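Local coordinates for twitching motility pilus retraction protein (Geobacter sulfurreducens PCA, PDB 5ZFQ) that probably uses ATP hydrolysis to power the retraction of type IV pili, working as a hexameric motor, at residues A[96-99]-A[105-108]; A[110-113]-A[118-121]. All coordinates share one frame; numbering follows the deposited sequence.

Two successive beta hairpins that share strand 105-114 illustrate how a single antiparallel sheet changes its chemistry along its length. Interaction 1 pairs that strand with strand 94-101, one of the two outermost strands of this sheet within the chain; it is partly buried and mixes an arginine-carboxylate pair on one face with two phenylalanines on the other. Interaction 2 pairs the same strand with 117-125. It lies farther from the centre of the chain, yet is more thoroughly buried, with helices on one face and a second subunit at the other; its side-chain contacts between strands are apolar. The two contacts meet where D96 and N110 are probably hydrogen-bonded, on the face that carries R108 and F112.

Interaction 1. Residues A[96-99]-A[105-108]; sequences DLSF and SRFR
R108 supplies the main polar side-chain link here, reaching back over strand 96-99 to form a salt bridge through NH2 with OD2 of D96. The carboxylate sits at the edge of the guanidinium, the two planes 21° apart; the modelled separation of R108 NH2 and D96 OD2, 2.4 Å, is too short to be taken literally at this resolution. Bends at chi2 and chi3 turn the R108 chain so that L97 O lies over one guanidinium face, 3.5 Å from R108 NH2 but at an angle unsuited to a hydrogen bond. A water accepts from R108 NE (2.9 Å from the water oxygen) and donates to D96 OD1, giving the pair a second connection. Both charges have further partners: R108 NH1 pairs with E203, and D96 OD2 with R220 of a second subunit. On the same face, R106 brings CD to 3.4 Å from F99 O, and F99 CA lies at the edge of its guanidinium.

The backbones run antiparallel in a hairpin of what is probably the PAS-like N-terminal domain of PilT-type ATPases. F99 and F107 form a hydrogen-bonded pair, with F99 N 2.9 Å from F107 O and F107 N 2.6 Å from F99 O.

Apolar contact occupies the F99-F107 face. With chi1 at 60°, F99 projects its ring beneath F107, whose CB rests over the ring face in a CH-pi contact, 4.0 Å from the F99 centroid. The rings themselves are slid apart and barely overlap. L33 of helix 29-38 packs against both.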
loop_
_atom_site.group_PDB
_atom_site.type_symbol
_atom_site.label_atom_id
_atom_site.label_comp_id
_atom_site.label_asym_id
_atom_site.label_seq_id
_atom_site.Cartn_x
_atom_site.Cartn_y
_atom_site.Cartn_z
ATOM N N ASP A 96 -7.746 -12.457 -26.731
ATOM C CA ASP A 96 -7.914 -11.555 -27.863
ATOM C C ASP A 96 -6.675 -11.637 -28.727
ATOM O O ASP A 96 -5.573 -11.467 -28.227
ATOM C CB ASP A 96 -8.163 -10.120 -27.374
ATOM C CG ASP A 96 -8.515 -9.163 -28.498
ATOM O OD1 ASP A 96 -9.705 -9.111 -28.902
ATOM O OD2 ASP A 96 -7.589 -8.457 -28.974
ATOM N N LEU A 97 -6.837 -11.897 -30.020
ATOM C CA LEU A 97 -5.660 -12.065 -30.878
ATOM C C LEU A 97 -5.855 -11.552 -32.314
ATOM O O LEU A 97 -6.958 -11.121 -32.700
ATOM C CB LEU A 97 -5.254 -13.546 -30.938
ATOM C CG LEU A 97 -6.125 -14.420 -31.860
ATOM C CD1 LEU A 97 -5.378 -15.653 -32.263
ATOM C CD2 LEU A 97 -7.497 -14.782 -31.239
ATOM N N SER A 98 -4.775 -11.611 -33.096
ATOM C CA SER A 98 -4.858 -11.460 -34.543
ATOM C C SER A 98 -4.329 -12.722 -35.238
ATOM O O SER A 98 -3.520 -13.477 -34.675
ATOM C CB SER A 98 -4.087 -10.231 -35.024
ATOM O OG SER A 98 -2.714 -10.330 -34.688
ATOM N N PHE A 99 -4.802 -12.955 -36.458
ATOM C CA PHE A 99 -4.327 -14.071 -37.260
ATOM C C PHE A 99 -4.627 -13.811 -38.731
ATOM O O PHE A 99 -5.386 -12.882 -39.063
ATOM C CB PHE A 99 -4.964 -15.391 -36.800
ATOM C CG PHE A 99 -6.473 -15.419 -36.893
ATOM C CD1 PHE A 99 -7.258 -14.877 -35.890
ATOM C CD2 PHE A 99 -7.102 -16.013 -37.974
ATOM C CE1 PHE A 99 -8.646 -14.922 -35.969
ATOM C CE2 PHE A 99 -8.487 -16.046 -38.060
ATOM C CZ PHE A 99 -9.261 -15.507 -37.056
ATOM N N SER A 105 -7.525 -13.030 -45.696
ATOM C CA SER A 105 -7.372 -11.785 -44.951
ATOM C C SER A 105 -6.712 -11.976 -43.597
ATOM O O SER A 105 -6.565 -13.099 -43.121
ATOM C CB SER A 105 -8.738 -11.104 -44.750
ATOM O OG SER A 105 -8.578 -9.803 -44.187
ATOM N N ARG A 106 -6.311 -10.859 -42.994
ATOM C CA ARG A 106 -5.913 -10.817 -41.595
ATOM C C ARG A 106 -7.177 -10.567 -40.771
ATOM O O ARG A 106 -8.060 -9.809 -41.193
ATOM C CB ARG A 106 -4.871 -9.718 -41.359
ATOM C CG ARG A 106 -3.402 -10.104 -41.587
ATOM C CD ARG A 106 -2.880 -11.095 -40.531
ATOM N NE ARG A 106 -1.581 -10.644 -40.005
ATOM C CZ ARG A 106 -1.092 -10.906 -38.786
ATOM N NH1 ARG A 106 -1.768 -11.661 -37.920
ATOM N NH2 ARG A 106 0.098 -10.410 -38.435
ATOM N N PHE A 107 -7.288 -11.220 -39.616
ATOM C CA PHE A 107 -8.449 -11.004 -38.759
ATOM C C PHE A 107 -8.030 -10.658 -37.348
ATOM O O PHE A 107 -6.932 -10.983 -36.928
ATOM C CB PHE A 107 -9.349 -12.241 -38.749
ATOM C CG PHE A 107 -9.849 -12.638 -40.113
ATOM C CD1 PHE A 107 -9.077 -13.438 -40.950
ATOM C CD2 PHE A 107 -11.076 -12.198 -40.569
ATOM C CE1 PHE A 107 -9.533 -13.803 -42.214
ATOM C CE2 PHE A 107 -11.531 -12.562 -41.832
ATOM C CZ PHE A 107 -10.759 -13.371 -42.653
ATOM N N ARG A 108 -8.907 -9.978 -36.621
ATOM C CA ARG A 108 -8.832 -9.973 -35.161
ATOM C C ARG A 108 -9.899 -10.935 -34.646
ATOM O O ARG A 108 -10.998 -11.018 -35.205
ATOM C CB ARG A 108 -9.039 -8.573 -34.591
ATOM C CG ARG A 108 -7.925 -7.645 -34.878
ATOM C CD ARG A 108 -7.760 -6.731 -33.718
ATOM N NE ARG A 108 -7.470 -7.422 -32.457
ATOM C CZ ARG A 108 -6.239 -7.692 -32.024
ATOM N NH1 ARG A 108 -5.179 -7.353 -32.765
ATOM N NH2 ARG A 108 -6.064 -8.316 -30.854
HETATM O O HOH W 1 -9.937 -8.402 -31.279
#

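Interaction 2. Residues A[110-113]-A[118-121]; sequences NVFI and VAGV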
loop_
_atom_site.group_PDB
_atom_site.type_symbol
_atom_site.label_atom_id
_atom_site.label_comp_id
_atom_site.label_asym_id
_atom_site.label_seq_id
_atom_site.Cartn_x
_atom_site.Cartn_y
_atom_site.Cartn_z
ATOM N N ASN A 110 -11.872 -12.481 -31.015
ATOM C CA ASN A 110 -12.044 -12.418 -29.577
ATOM C C ASN A 110 -12.898 -13.556 -29.061
ATOM O O ASN A 110 -14.020 -13.769 -29.527
ATOM C CB ASN A 110 -12.644 -11.086 -29.157
ATOM C CG ASN A 110 -12.701 -10.942 -27.654
ATOM O OD1 ASN A 110 -13.715 -11.262 -27.039
ATOM N ND2 ASN A 110 -11.603 -10.505 -27.050
ATOM N N VAL A 111 -12.355 -14.275 -28.089
ATOM C CA VAL A 111 -12.966 -15.488 -27.575
ATOM C C VAL A 111 -13.293 -15.277 -26.130
ATOM O O VAL A 111 -12.427 -14.847 -25.369
ATOM C CB VAL A 111 -12.027 -16.709 -27.699
ATOM C CG1 VAL A 111 -12.761 -17.986 -27.315
ATOM C CG2 VAL A 111 -11.477 -16.807 -29.100
ATOM N N PHE A 112 -14.528 -15.566 -25.734
ATOM C CA PHE A 112 -14.931 -15.355 -24.345
ATOM C C PHE A 112 -15.898 -16.451 -23.921
ATOM O O PHE A 112 -16.291 -17.283 -24.743
ATOM C CB PHE A 112 -15.553 -13.948 -24.138
ATOM C CG PHE A 112 -16.761 -13.645 -25.023
ATOM C CD1 PHE A 112 -16.593 -13.247 -26.353
ATOM C CD2 PHE A 112 -18.057 -13.693 -24.505
ATOM C CE1 PHE A 112 -17.704 -12.945 -27.159
ATOM C CE2 PHE A 112 -19.178 -13.396 -25.304
ATOM C CZ PHE A 112 -19.004 -13.017 -26.624
ATOM N N ILE A 113 -16.251 -16.452 -22.631
ATOM C CA ILE A 113 -17.244 -17.378 -22.109
ATOM C C ILE A 113 -18.539 -16.635 -21.824
ATOM O O ILE A 113 -18.563 -15.608 -21.118
ATOM C CB ILE A 113 -16.765 -18.103 -20.813
ATOM C CG1 ILE A 113 -15.521 -18.958 -21.082
ATOM C CG2 ILE A 113 -17.863 -19.006 -20.285
ATOM C CD1 ILE A 113 -15.719 -20.012 -22.157
ATOM N N VAL A 118 -18.339 -21.160 -25.013
ATOM C CA VAL A 118 -17.416 -20.375 -25.796
ATOM C C VAL A 118 -18.195 -19.493 -26.758
ATOM O O VAL A 118 -19.232 -19.890 -27.277
ATOM C CB VAL A 118 -16.433 -21.291 -26.557
ATOM C CG1 VAL A 118 -15.612 -20.508 -27.557
ATOM C CG2 VAL A 118 -15.527 -21.971 -25.564
ATOM N N ALA A 119 -17.700 -18.279 -26.960
ATOM C CA ALA A 119 -18.322 -17.317 -27.853
ATOM C C ALA A 119 -17.211 -16.544 -28.575
ATOM O O ALA A 119 -16.178 -16.228 -27.985
ATOM C CB ALA A 119 -19.249 -16.373 -27.082
ATOM N N GLY A 120 -17.407 -16.256 -29.852
ATOM C CA GLY A 120 -16.371 -15.610 -30.621
ATOM C C GLY A 120 -16.871 -14.418 -31.402
ATOM O O GLY A 120 -18.005 -14.389 -31.924
ATOM N N VAL A 121 -16.025 -13.402 -31.468
ATOM C CA VAL A 121 -16.272 -12.327 -32.407
ATOM C C VAL A 121 -15.030 -12.160 -33.276
ATOM O O VAL A 121 -13.892 -12.039 -32.770
ATOM C CB VAL A 121 -16.636 -11.000 -31.709
ATOM C CG1 VAL A 121 -16.811 -9.898 -32.751
ATOM C CG2 VAL A 121 -17.911 -11.180 -30.892
#
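F112 and A119 form the apolar centre of this hairpin, the ring of one strand spread over the methyl group of the other. The ring owes its place to a chi1 of 57°, which sets CG between the backbone N and the carbonyl carbon and swings the ring across to strand 118-121. A119 CB then lies under one face of the F112 ring, displaced toward the rim, in a CH-pi contact 3.6 Å from the centroid. At the ring edge V121 CG2 approaches F112 CE1 at 4.1 Å.

The opposite face of the sheet carries aliphatic groups. V118 uses both branches: CG1 meets V111 CG1 at 3.8 Å, while CG2 lies 3.9 Å from I113 CD1. G120, paired with V111, adds no side chain to this face.

Between the two faces, four backbone bonds tie the strands at two hydrogen-bonded pairs. N110 N is 2.7 Å from V121 O, with V121 N returning a bond to N110 O; F112 N is 2.9 Å from A119 O, and A119 N binds F112 O. CA-H...O contacts fill in at the non-hydrogen-bonded positions, as where G120 CA faces N110 O. The segments run antiparallel with a twist between them, their directions 153° apart.

At the polar edge, the N110 amide turns from its cross-strand partner: ND2 bonds to D96, and OD1 accepts from Q221 of a second subunit. R202 of that subunit packs on F112 and donates to I113 O, so this face of the hairpin belongs to the interface between subunits. Behind the valines lie helices 70-79 and 83-92, with C77 and F89 against V111 and V118, while backbone bonds of V111 to L95 and of G120 to I46 stitch the hairpin between strands 94-101 and 43-46.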